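Local coordinates for protein 16S rRNA methyltransferase (Streptomyces sp. DSM 40477, PDB 3MQ2) that methylates the N1 position of adenine 1408 in 16S rRNA, using S-adenosylmethionine as methyl donor, and so confers resistance to aminoglycosides such as kanamycin and apramycin, at residues A[21-24]-A[25-29]; A[120-123]-A[124-128]; A[165-168]-A[169-173]. All coordinates share one frame; numbering follows the deposited sequence. Where two conformers were deposited one is given.

Interaction 1 of 3, residues A[21-24]-A[25-29]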
loop_
_atom_site.group_PDB
_atom_site.type_symbol
_atom_site.label_atom_id
_atom_site.label_comp_id
_atom_site.label_asym_id
_atom_site.label_seq_id
_atom_site.Cartn_x
_atom_site.Cartn_y
_atom_site.Cartn_z
ATOM N N GLU A 21 -7.671 -16.370 9.531
ATOM C CA GLU A 21 -6.992 -16.472 10.820
ATOM C C GLU A 21 -6.089 -17.693 10.896
ATOM O O GLU A 21 -4.969 -17.620 11.406
ATOM C CB GLU A 21 -8.002 -16.481 11.964
ATOM C CG GLU A 21 -8.437 -15.096 12.354
ATOM C CD GLU A 21 -7.254 -14.156 12.487
ATOM O OE1 GLU A 21 -6.272 -14.526 13.166
ATOM O OE2 GLU A 21 -7.301 -13.060 11.897
ATOM N N GLN A 22 -6.577 -18.817 10.385
ATOM C CA GLN A 22 -5.780 -20.033 10.362
ATOM C C GLN A 22 -4.530 -19.839 9.509
ATOM O O GLN A 22 -3.447 -20.293 9.875
ATOM C CB GLN A 22 -6.608 -21.217 9.862
ATOM C CG GLN A 22 -7.772 -21.569 10.779
ATOM C CD GLN A 22 -8.561 -22.777 10.298
ATOM O OE1 GLN A 22 -9.036 -23.583 11.100
ATOM N NE2 GLN A 22 -8.710 -22.904 8.982
ATOM N N LEU A 23 -4.683 -19.157 8.377
ATOM C CA LEU A 23 -3.549 -18.872 7.506
ATOM C C LEU A 23 -2.541 -17.979 8.216
ATOM O O LEU A 23 -1.364 -18.320 8.326
ATOM C CB LEU A 23 -4.010 -18.206 6.207
ATOM C CG LEU A 23 -2.899 -17.740 5.261
ATOM C CD1 LEU A 23 -2.008 -18.904 4.856
ATOM C CD2 LEU A 23 -3.470 -17.057 4.029
ATOM N N ARG A 24 -3.016 -16.837 8.710
ATOM C CA ARG A 24 -2.145 -15.852 9.338
ATOM C C ARG A 24 -1.391 -16.445 10.517
ATOM O O ARG A 24 -0.259 -16.058 10.789
ATOM C CB ARG A 24 -2.958 -14.676 9.868
ATOM C CG ARG A 24 -3.231 -14.842 11.348
ATOM C CD ARG A 24 -3.938 -13.674 11.935
ATOM N NE ARG A 24 -3.133 -12.471 11.891
ATOM C CZ ARG A 24 -3.664 -11.259 11.877
ATOM N NH1 ARG A 24 -4.987 -11.137 11.906
ATOM N NH2 ARG A 24 -2.884 -10.189 11.844
ATOM N N SER A 25 -2.027 -17.372 11.232
ATOM C CA SER A 25 -1.458 -17.883 12.478
ATOM C C SER A 25 -0.153 -18.637 12.237
ATOM O O SER A 25 0.608 -18.891 13.168
ATOM C CB SER A 25 -2.466 -18.762 13.227
ATOM O OG SER A 25 -2.761 -19.942 12.503
ATOM N N GLN A 26 0.106 -18.970 10.976
ATOM C CA GLN A 26 1.302 -19.715 10.605
ATOM C C GLN A 26 2.490 -18.804 10.328
ATOM O O GLN A 26 3.616 -19.276 10.160
ATOM C CB GLN A 26 1.024 -20.579 9.373
ATOM C CG GLN A 26 -0.202 -21.468 9.508
ATOM C CD GLN A 26 -0.596 -22.112 8.196
ATOM O OE1 GLN A 26 0.059 -21.912 7.174
ATOM N NE2 GLN A 26 -1.674 -22.888 8.217
ATOM N N TYR A 27 2.239 -17.499 10.275
ATOM C CA TYR A 27 3.290 -16.544 9.961
ATOM C C TYR A 27 3.601 -15.630 11.136
ATOM O O TYR A 27 2.818 -15.520 12.077
ATOM C CB TYR A 27 2.945 -15.746 8.692
ATOM C CG TYR A 27 2.851 -16.640 7.473
ATOM C CD1 TYR A 27 3.967 -16.910 6.712
ATOM C CD2 TYR A 27 1.652 -17.245 7.118
ATOM C CE1 TYR A 27 3.906 -17.739 5.619
ATOM C CE2 TYR A 27 1.576 -18.081 6.009
ATOM C CZ TYR A 27 2.716 -18.320 5.268
ATOM O OH TYR A 27 2.690 -19.148 4.169
ATOM N N ASP A 28 4.771 -15.003 11.089
ATOM C CA ASP A 28 5.229 -14.151 12.176
ATOM C C ASP A 28 4.461 -12.841 12.227
ATOM O O ASP A 28 4.223 -12.293 13.303
ATOM C CB ASP A 28 6.724 -13.861 12.033
ATOM C CG ASP A 28 7.582 -15.076 12.315
ATOM O OD1 ASP A 28 7.061 -16.044 12.911
ATOM O OD2 ASP A 28 8.778 -15.058 11.953
ATOM N N ASP A 29 4.072 -12.337 11.062
ATOM C CA ASP A 29 3.422 -11.035 10.995
ATOM C C ASP A 29 2.737 -10.861 9.645
ATOM O O ASP A 29 2.912 -11.680 8.748
ATOM C CB ASP A 29 4.455 -9.932 11.209
ATOM C CG ASP A 29 3.846 -8.646 11.747
ATOM O OD1 ASP A 29 2.615 -8.606 11.990
ATOM O OD2 ASP A 29 4.612 -7.679 11.938
#

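Interaction 2 of 3, residues A[120-123]-A[124-128]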
loop_
_atom_site.group_PDB
_atom_site.type_symbol
_atom_site.label_atom_id
_atom_site.label_comp_id
_atom_site.label_asym_id
_atom_site.label_seq_id
_atom_site.Cartn_x
_atom_site.Cartn_y
_atom_site.Cartn_z
ATOM N N PRO A 120 -9.965 12.737 8.016
ATOM C CA PRO A 120 -9.224 11.622 8.618
ATOM C C PRO A 120 -9.842 10.235 8.410
ATOM O O PRO A 120 -9.227 9.251 8.832
ATOM C CB PRO A 120 -9.261 11.966 10.112
ATOM C CG PRO A 120 -10.561 12.678 10.276
ATOM C CD PRO A 120 -10.716 13.510 9.021
ATOM N N GLU A 121 -11.009 10.143 7.771
ATOM C CA GLU A 121 -11.744 8.882 7.722
ATOM C C GLU A 121 -10.982 7.737 7.060
ATOM O O GLU A 121 -10.954 6.627 7.578
ATOM C CB GLU A 121 -13.111 9.062 7.060
ATOM C CG GLU A 121 -14.112 9.799 7.932
ATOM C CD GLU A 121 -14.615 11.078 7.295
ATOM O OE1 GLU A 121 -14.362 11.282 6.090
ATOM O OE2 GLU A 121 -15.264 11.880 8.000
ATOM N N MET A 122 -10.371 7.995 5.914
ATOM C CA MET A 122 -9.680 6.895 5.252
ATOM C C MET A 122 -8.452 6.442 6.034
ATOM O O MET A 122 -8.208 5.245 6.164
ATOM C CB MET A 122 -9.294 7.226 3.820
ATOM C CG MET A 122 -8.812 5.978 3.080
ATOM S SD MET A 122 -8.467 6.286 1.352
ATOM C CE MET A 122 -10.110 6.341 0.682
ATOM N N LEU A 123 -7.669 7.395 6.529
ATOM C CA LEU A 123 -6.498 7.049 7.347
ATOM C C LEU A 123 -6.918 6.241 8.573
ATOM O O LEU A 123 -6.260 5.272 8.959
ATOM C CB LEU A 123 -5.729 8.306 7.769
ATOM C CG LEU A 123 -4.952 8.989 6.643
ATOM C CD1 LEU A 123 -4.494 10.394 7.052
ATOM C CD2 LEU A 123 -3.761 8.114 6.276
ATOM N N ARG A 124 -8.029 6.635 9.182
ATOM C CA ARG A 124 -8.536 5.900 10.339
ATOM C C ARG A 124 -8.973 4.490 9.981
ATOM O O ARG A 124 -8.796 3.563 10.773
ATOM C CB ARG A 124 -9.690 6.659 11.001
ATOM C CG ARG A 124 -9.228 7.889 11.759
ATOM C CD ARG A 124 -10.380 8.553 12.515
ATOM N NE ARG A 124 -9.922 9.723 13.258
ATOM C CZ ARG A 124 -10.656 10.807 13.484
ATOM N NH1 ARG A 124 -11.903 10.873 13.037
ATOM N NH2 ARG A 124 -10.144 11.824 14.167
ATOM N N GLY A 125 -9.554 4.326 8.795
ATOM C CA GLY A 125 -9.996 3.014 8.356
ATOM C C GLY A 125 -8.814 2.089 8.124
ATOM O O GLY A 125 -8.884 0.891 8.407
ATOM N N MET A 126 -7.725 2.644 7.593
ATOM C CA MET A 126 -6.526 1.855 7.365
ATOM C C MET A 126 -5.854 1.535 8.696
ATOM O O MET A 126 -5.381 0.416 8.904
ATOM C CB MET A 126 -5.574 2.573 6.404
ATOM C CG MET A 126 -6.030 2.449 4.945
ATOM S SD MET A 126 -4.816 3.079 3.757
ATOM C CE MET A 126 -4.961 4.834 4.092
ATOM N N ALA A 127 -5.836 2.506 9.602
ATOM C CA ALA A 127 -5.261 2.271 10.919
ATOM C C ALA A 127 -6.043 1.173 11.641
ATOM O O ALA A 127 -5.481 0.424 12.431
ATOM C CB ALA A 127 -5.237 3.556 11.752
ATOM N N ALA A 128 -7.341 1.073 11.359
ATOM C CA ALA A 128 -8.190 0.088 12.031
ATOM C C ALA A 128 -7.701 -1.352 11.870
ATOM O O ALA A 128 -7.836 -2.169 12.789
ATOM C CB ALA A 128 -9.631 0.193 11.530
#

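Interaction 3 of 3, residues A[165-168]-A[169-173]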
loop_
_atom_site.group_PDB
_atom_site.type_symbol
_atom_site.label_atom_id
_atom_site.label_comp_id
_atom_site.label_asym_id
_atom_site.label_seq_id
_atom_site.Cartn_x
_atom_site.Cartn_y
_atom_site.Cartn_z
ATOM N N GLU A 165 5.327 19.819 8.466
ATOM C CA GLU A 165 4.560 20.975 8.928
ATOM C C GLU A 165 3.050 20.751 8.942
ATOM O O GLU A 165 2.420 20.875 9.993
ATOM C CB GLU A 165 4.890 22.212 8.087
ATOM C CG GLU A 165 6.330 22.690 8.205
ATOM C CD GLU A 165 6.656 23.816 7.237
ATOM O OE1 GLU A 165 5.734 24.289 6.536
ATOM O OE2 GLU A 165 7.835 24.227 7.173
ATOM N N TRP A 166 2.470 20.432 7.785
ATOM C CA TRP A 166 1.013 20.314 7.679
ATOM C C TRP A 166 0.459 18.891 7.534
ATOM O O TRP A 166 -0.728 18.670 7.768
ATOM C CB TRP A 166 0.427 21.250 6.601
ATOM C CG TRP A 166 0.852 21.009 5.157
ATOM C CD1 TRP A 166 1.839 21.664 4.474
ATOM C CD2 TRP A 166 0.266 20.089 4.221
ATOM N NE1 TRP A 166 1.916 21.198 3.182
ATOM C CE2 TRP A 166 0.965 20.229 3.002
ATOM C CE3 TRP A 166 -0.770 19.150 4.299
ATOM C CZ2 TRP A 166 0.659 19.469 1.870
ATOM C CZ3 TRP A 166 -1.071 18.395 3.172
ATOM C CH2 TRP A 166 -0.358 18.560 1.975
ATOM N N LEU A 167 1.299 17.933 7.148
ATOM C CA LEU A 167 0.841 16.541 7.058
ATOM C C LEU A 167 0.901 15.840 8.408
ATOM O O LEU A 167 -0.007 15.096 8.765
ATOM C CB LEU A 167 1.636 15.749 6.018
ATOM C CG LEU A 167 1.151 15.893 4.576
ATOM C CD1 LEU A 167 2.054 15.135 3.619
ATOM C CD2 LEU A 167 -0.288 15.407 4.460
ATOM N N ALA A 168 1.970 16.070 9.164
ATOM C CA ALA A 168 2.110 15.402 10.457
ATOM C C ALA A 168 0.890 15.606 11.365
ATOM O O ALA A 168 0.375 14.641 11.929
ATOM C CB ALA A 168 3.398 15.826 11.163
ATOM N N PRO A 169 0.432 16.861 11.514
ATOM C CA PRO A 169 -0.716 17.128 12.389
ATOM C C PRO A 169 -1.951 16.374 11.930
ATOM O O PRO A 169 -2.677 15.826 12.759
ATOM C CB PRO A 169 -0.939 18.634 12.226
ATOM C CG PRO A 169 0.376 19.167 11.831
ATOM C CD PRO A 169 1.023 18.107 10.992
ATOM N N ARG A 170 -2.187 16.350 10.621
ATOM C CA ARG A 170 -3.325 15.632 10.064
ATOM C C ARG A 170 -3.215 14.138 10.310
ATOM O O ARG A 170 -4.208 13.474 10.605
ATOM C CB ARG A 170 -3.430 15.868 8.557
ATOM C CG ARG A 170 -3.740 17.291 8.160
ATOM C CD ARG A 170 -3.806 17.404 6.652
ATOM N NE ARG A 170 -4.422 18.655 6.224
ATOM C CZ ARG A 170 -4.792 18.911 4.976
ATOM N NH1 ARG A 170 -4.607 18.000 4.025
ATOM N NH2 ARG A 170 -5.345 20.079 4.679
ATOM N N TYR A 171 -2.009 13.601 10.160
ATOM C CA TYR A 171 -1.806 12.179 10.391
ATOM C C TYR A 171 -2.074 11.844 11.858
ATOM O O TYR A 171 -2.734 10.847 12.158
ATOM C CB TYR A 171 -0.398 11.753 9.958
ATOM C CG TYR A 171 -0.319 11.331 8.507
ATOM C CD1 TYR A 171 -0.964 12.058 7.517
ATOM C CD2 TYR A 171 0.394 10.202 8.131
ATOM C CE1 TYR A 171 -0.902 11.674 6.186
ATOM C CE2 TYR A 171 0.469 9.810 6.804
ATOM C CZ TYR A 171 -0.178 10.553 5.836
ATOM O OH TYR A 171 -0.113 10.152 4.523
ATOM N N ALA A 172 -1.579 12.692 12.761
ATOM C CA ALA A 172 -1.772 12.470 14.195
ATOM C C ALA A 172 -3.251 12.439 14.569
ATOM O O ALA A 172 -3.665 11.617 15.382
ATOM C CB ALA A 172 -1.045 13.536 15.016
ATOM N N GLU A 173 -4.039 13.332 13.976
ATOM C CA GLU A 173 -5.481 13.372 14.220
ATOM C C GLU A 173 -6.127 12.034 13.872
ATOM O O GLU A 173 -7.137 11.645 14.466
ATOM C CB GLU A 173 -6.137 14.468 13.380
ATOM C CG GLU A 173 -5.551 15.857 13.568
ATOM C CD GLU A 173 -6.072 16.849 12.541
ATOM O OE1 GLU A 173 -5.541 17.979 12.478
ATOM O OE2 GLU A 173 -7.012 16.497 11.795
#

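Interaction 1 of 3, residues A[21-24]-A[25-29]
Leu23 and Tyr27 meet where helix 17-24 gives way to a turn: the CD1 methyl of Leu23 lies 3.9 Å from CE2 of the Tyr27 ring. With CG anti to the backbone N (chi1 175°), the side chain of Leu23, whose CB points away from the turn, carries CD1 back to that ring. The same ring edge lies close to the helix end, CD2 of Tyr27 being 3.4 Å from O of Leu23, near the ring plane. This is the tight part of the contact, and the backbone braces it. The amide of Ser25 still reaches O of Glu21 in a helical bond, after which the spacing shortens: Gln26 N bonds to O of Leu23 at 3.1 Å, and Tyr27 N to O of Arg24 at 2.9 Å, nearly straight at 164°. That last bond closes a type I beta turn from Arg24 to Tyr27.

The solvent side belongs to the exposed Gln22, Ser25 and Gln26. Ser25, with OG set between its own N and carbonyl carbon (chi1 66°), turns its hydroxyl back to give a short 2.7 Å hydrogen bond to O of Gln22, a helix-end carbonyl. The extended chain of Gln26 passes this carbonyl more loosely, its CG 3.5 Å from O of Gln22. On a separate, partly exposed flank, NH1 of Arg24 forms an in-plane salt bridge to the syn lone pair of Glu21 OE2 at 3.0 Å, and NH2 of Arg24 bonds to O of Ser97.

Leu23, Arg24 and Tyr27 all rest on Leu53 of strand 52-58, and Tyr27 also touches Pro81 and Asn82. The turn thus delivers the chain to strand 29-34, where Asp29 pairs through its backbone with Leu53 and forms a salt bridge to Arg131.

Interaction 2 of 3, residues A[120-123]-A[124-128]
Four successive i to i+4 bonds run from Pro120, Glu121, Met122 and Leu123 to Arg124, Gly125, Met126 and Ala127, the first turns of helix 121-128, with Arg124 N lying 2.9 Å from O of Pro120. On the outer side, Pro120 and Arg124 run side by side. The arginine chain is extended from CG to NE and lays one guanidinium face over the proline ring: CG of Pro120 sits 3.5 Å above the plane, offset toward its rim and 3.6 Å from NH1 of Arg124.

The inner side is apolar. Met126 bends at its thioether (chi3 -71°), which brings its CE methyl 4.1 Å from CG of Met122 and equally 4.1 Å from CD2 of Leu123. Beyond it, Met126 packs on Leu102 and Val104 of strand 99-105, while Met122 touches Glu91 and comes within about 4 Å, side chain to nearest ligand atom, of the bound S-adenosylhomocysteine.

Because proline carbons lie over its face, the guanidinium probably keeps its in-plane N-H groups available, and NH2 of Arg124 bonds to Glu173; the Met122-Met126 and Leu123-Met126 contacts are apolar, consistent with dispersion and burial of carbon and sulfur.

Interaction 3 of 3, residues A[165-168]-A[169-173]
Trp166 and Arg170 cross one turn apart: the six-membered part of the indole approaches one face of the guanidinium, with CZ3 of Trp166 3.7 Å from NH1 of Arg170. The two planes stand 74° apart, so the groups do not stack flat. Trp166 holds CG between its N and carbonyl carbon (chi1 63°), a turn that brings the ring back toward Arg170. The extended arginine chain passes the tryptophan carbonyl, CG of Arg170 lying 3.3 Å from O of Trp166. On the buried flank Leu167 and Tyr171 lie alongside each other, CD2 of Leu167 being 4.2 Å from CE1 of Tyr171. Their backbones are joined by a bond from Tyr171 N to O of Leu167 (2.9 Å), followed by Ala172 N to O of Ala168.

Helix 160-173 is irregular here, with a wider pi-type turn at 165-167 and a kink at Pro169, which has no amide hydrogen to return to the preceding turn. Its ring instead puts CG of Pro169 3.2 Å from O of Glu165. This helix covers the sheet of the Rossmann-like methyltransferase fold: Leu167 and Tyr171 press on Leu212 of strand 209-216, and Tyr171 also on Phe136 and Val138 of strand 134-141.

Farther out, NH1 of Arg170 is held by His155 NE2 and O of Leu116, and the His155 ring also meets that of Trp166. The hydroxyl of Tyr171 bonds to O of Val115.

From the N terminus, interaction 1 comes first, closing the turn that leaves helix 17-24 for strand 29-34 of the mixed sheet. Interaction 2 follows within helix 121-128, ahead of strand 134-141, and interaction 3 comes last within helix 160-173, before strand 176-184; both are successive turns inside a helix. All three are local and follow in series, neither nesting nor crossing. Interaction 1 stands apart, its centre 23 Å from that of interaction 2 and 33 Å from that of interaction 3. The latter two touch: CD1 of Leu123 packs 3.9 Å from CE1 of Tyr171, tying the two helices together.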